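Local coordinates for protein 4-hydroxybutyrate CoA-transferase (Porphyromonas gingivalis, PDB 3EH7) that probably transfers coenzyme A from an acyl-CoA such as acetyl-CoA to a carboxylate such as acetate or 4-hydroxybutyrate, at residues A[156-161]-A[183-188]. Residues are numbered along the deposited sequence; the frame is centred on the assembly and turned at random.
Sequences IGEINR and ADYPIY
The amide of Asn160 grips the backbone of Tyr185 twice: Tyr185 N donates to Asn160 OD1 at 3.0 Å, and Asn160 ND2 donates to Tyr185 O at 2.9 Å, the acceptor lying in the amide plane. CG of Asn160 is anti to its own backbone N (chi1 -179°), and the amide beyond it meets the loop that follows strand 179-183. Its ND2 also sits 3.3 Å above one face of the Tyr185 ring, offset toward the rim, and has a second acceptor in Gln126 OE1 of the adjoining strand 122-127. The extended Glu158 reaches the phenol at the ring edge, where Tyr185 OH donates to Glu158 OE2 in a very short bond of 2.5 Å; carboxylate and ring planes stand 83° apart. Backbone N-H groups of Gln41, Ser42 and Cys43, at the start of helix 41-49, bind this pair and probably help stabilise a negative charge on Glu158. Strands 154-160 and 179-183 are parallel neighbours in the six-stranded sheet of the N-terminal Rossmann-like domain, and the bonds gather at their C-terminal ends, where the chain leaves strand 179-183 for a loop. Ala183 N still donates to Ile159 O at 2.9 Å. The carbonyl of the same residue, Ala183 O, accepts from Arg161 N at 3.0 Å and from Arg161 NH2 at 2.9 Å, the two donors approaching from opposite faces of the carbonyl plane. Beyond this, CB and CG of Arg161 pack against the Asp184 carboxylate, whose OD1 is bound by Gln162 NE2, while Ile187 CG2 touches Asn160 ND2 at 3.7 Å.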
loop_
_atom_site.group_PDB
_atom_site.type_symbol
_atom_site.label_atom_id
_atom_site.label_comp_id
_atom_site.label_asym_id
_atom_site.label_seq_id
_atom_site.Cartn_x
_atom_site.Cartn_y
_atom_site.Cartn_z
ATOM N N ILE A 156 26.340 20.759 6.448
ATOM C CA ILE A 156 26.374 22.220 6.506
ATOM C C ILE A 156 25.071 22.681 7.144
ATOM O O ILE A 156 23.974 22.353 6.643
ATOM C CB ILE A 156 26.475 22.860 5.110
ATOM C CG1 ILE A 156 27.721 22.357 4.399
ATOM C CG2 ILE A 156 26.454 24.383 5.215
ATOM C CD1 ILE A 156 27.686 22.576 2.893
ATOM N N GLY A 157 25.195 23.404 8.252
ATOM C CA GLY A 157 24.056 23.968 8.945
ATOM C C GLY A 157 23.964 25.450 8.654
ATOM O O GLY A 157 24.885 26.202 8.960
ATOM N N GLU A 158 22.842 25.869 8.075
ATOM C CA GLU A 158 22.609 27.286 7.795
ATOM C C GLU A 158 21.762 27.847 8.921
ATOM O O GLU A 158 20.548 27.622 8.949
ATOM C CB GLU A 158 21.903 27.464 6.444
ATOM C CG GLU A 158 21.722 28.912 6.029
ATOM C CD GLU A 158 21.385 29.080 4.554
ATOM O OE1 GLU A 158 22.155 28.591 3.704
ATOM O OE2 GLU A 158 20.349 29.705 4.248
ATOM N N ILE A 159 22.393 28.549 9.856
ATOM C CA ILE A 159 21.685 29.049 11.032
ATOM C C ILE A 159 21.084 30.432 10.756
ATOM O O ILE A 159 21.777 31.445 10.665
ATOM C CB ILE A 159 22.583 29.077 12.294
ATOM C CG1 ILE A 159 23.127 27.679 12.573
ATOM C CG2 ILE A 159 21.802 29.568 13.488
ATOM C CD1 ILE A 159 23.791 27.531 13.963
ATOM N N ASN A 160 19.769 30.448 10.615
ATOM C CA ASN A 160 19.054 31.662 10.269
ATOM C C ASN A 160 18.367 32.243 11.515
ATOM O O ASN A 160 17.610 31.555 12.226
ATOM C CB ASN A 160 18.060 31.329 9.151
ATOM C CG ASN A 160 17.251 32.528 8.664
ATOM O OD1 ASN A 160 17.430 33.683 9.087
ATOM N ND2 ASN A 160 16.323 32.236 7.756
ATOM N N ARG A 161 18.627 33.511 11.771
ATOM C CA ARG A 161 18.021 34.170 12.934
ATOM C C ARG A 161 16.502 34.122 12.834
ATOM O O ARG A 161 15.814 34.194 13.849
ATOM C CB ARG A 161 18.438 35.636 13.069
ATOM C CG ARG A 161 19.917 35.975 12.916
ATOM C CD ARG A 161 20.826 35.058 13.628
ATOM N NE ARG A 161 22.139 35.652 13.865
ATOM C CZ ARG A 161 23.046 35.936 12.934
ATOM N NH1 ARG A 161 24.192 36.496 13.297
ATOM N NH2 ARG A 161 22.831 35.666 11.647
ATOM N N ALA A 183 22.998 33.299 8.835
ATOM C CA ALA A 183 22.065 34.006 7.955
ATOM C C ALA A 183 20.986 34.789 8.723
ATOM O O ALA A 183 20.776 34.589 9.919
ATOM C CB ALA A 183 21.439 33.040 6.993
ATOM N N ASP A 184 20.302 35.681 8.014
ATOM C CA ASP A 184 19.184 36.436 8.591
ATOM C C ASP A 184 18.238 36.866 7.471
ATOM O O ASP A 184 18.448 37.870 6.805
ATOM C CB ASP A 184 19.715 37.639 9.387
ATOM C CG ASP A 184 18.611 38.390 10.146
ATOM O OD1 ASP A 184 17.469 37.881 10.234
ATOM O OD2 ASP A 184 18.903 39.505 10.647
ATOM N N TYR A 185 17.211 36.076 7.223
ATOM C CA TYR A 185 16.344 36.370 6.097
ATOM C C TYR A 185 15.026 35.683 6.335
ATOM O O TYR A 185 14.990 34.659 7.001
ATOM C CB TYR A 185 16.964 35.930 4.754
ATOM C CG TYR A 185 17.239 34.444 4.631
ATOM C CD1 TYR A 185 16.193 33.525 4.492
ATOM C CD2 TYR A 185 18.537 33.953 4.660
ATOM C CE1 TYR A 185 16.429 32.165 4.395
ATOM C CE2 TYR A 185 18.790 32.585 4.577
ATOM C CZ TYR A 185 17.732 31.690 4.449
ATOM O OH TYR A 185 17.950 30.322 4.345
ATOM N N PRO A 186 13.940 36.260 5.810
ATOM C CA PRO A 186 12.662 35.622 5.991
ATOM C C PRO A 186 12.616 34.308 5.216
ATOM O O PRO A 186 13.037 34.244 4.063
ATOM C CB PRO A 186 11.668 36.650 5.432
ATOM C CG PRO A 186 12.478 37.496 4.505
ATOM C CD PRO A 186 13.810 37.590 5.178
ATOM N N ILE A 187 12.130 33.250 5.842
ATOM C CA ILE A 187 12.059 31.973 5.137
ATOM C C ILE A 187 10.950 32.068 4.077
ATOM O O ILE A 187 10.182 33.023 4.094
ATOM C CB ILE A 187 11.879 30.793 6.106
ATOM C CG1 ILE A 187 10.508 30.803 6.771
ATOM C CG2 ILE A 187 12.991 30.813 7.192
ATOM C CD1 ILE A 187 10.288 29.555 7.671
ATOM N N TYR A 188 10.876 31.115 3.150
ATOM C CA TYR A 188 9.848 31.178 2.090
ATOM C C TYR A 188 8.471 31.134 2.724
ATOM O O TYR A 188 8.235 30.333 3.625
ATOM C CB TYR A 188 9.992 30.048 1.056
ATOM C CG TYR A 188 11.199 30.206 0.160
ATOM C CD1 TYR A 188 11.399 31.368 -0.573
ATOM C CD2 TYR A 188 12.145 29.196 0.044
ATOM C CE1 TYR A 188 12.515 31.529 -1.401
ATOM C CE2 TYR A 188 13.269 29.347 -0.784
ATOM C CZ TYR A 188 13.445 30.509 -1.501
ATOM O OH TYR A 188 14.550 30.662 -2.313
#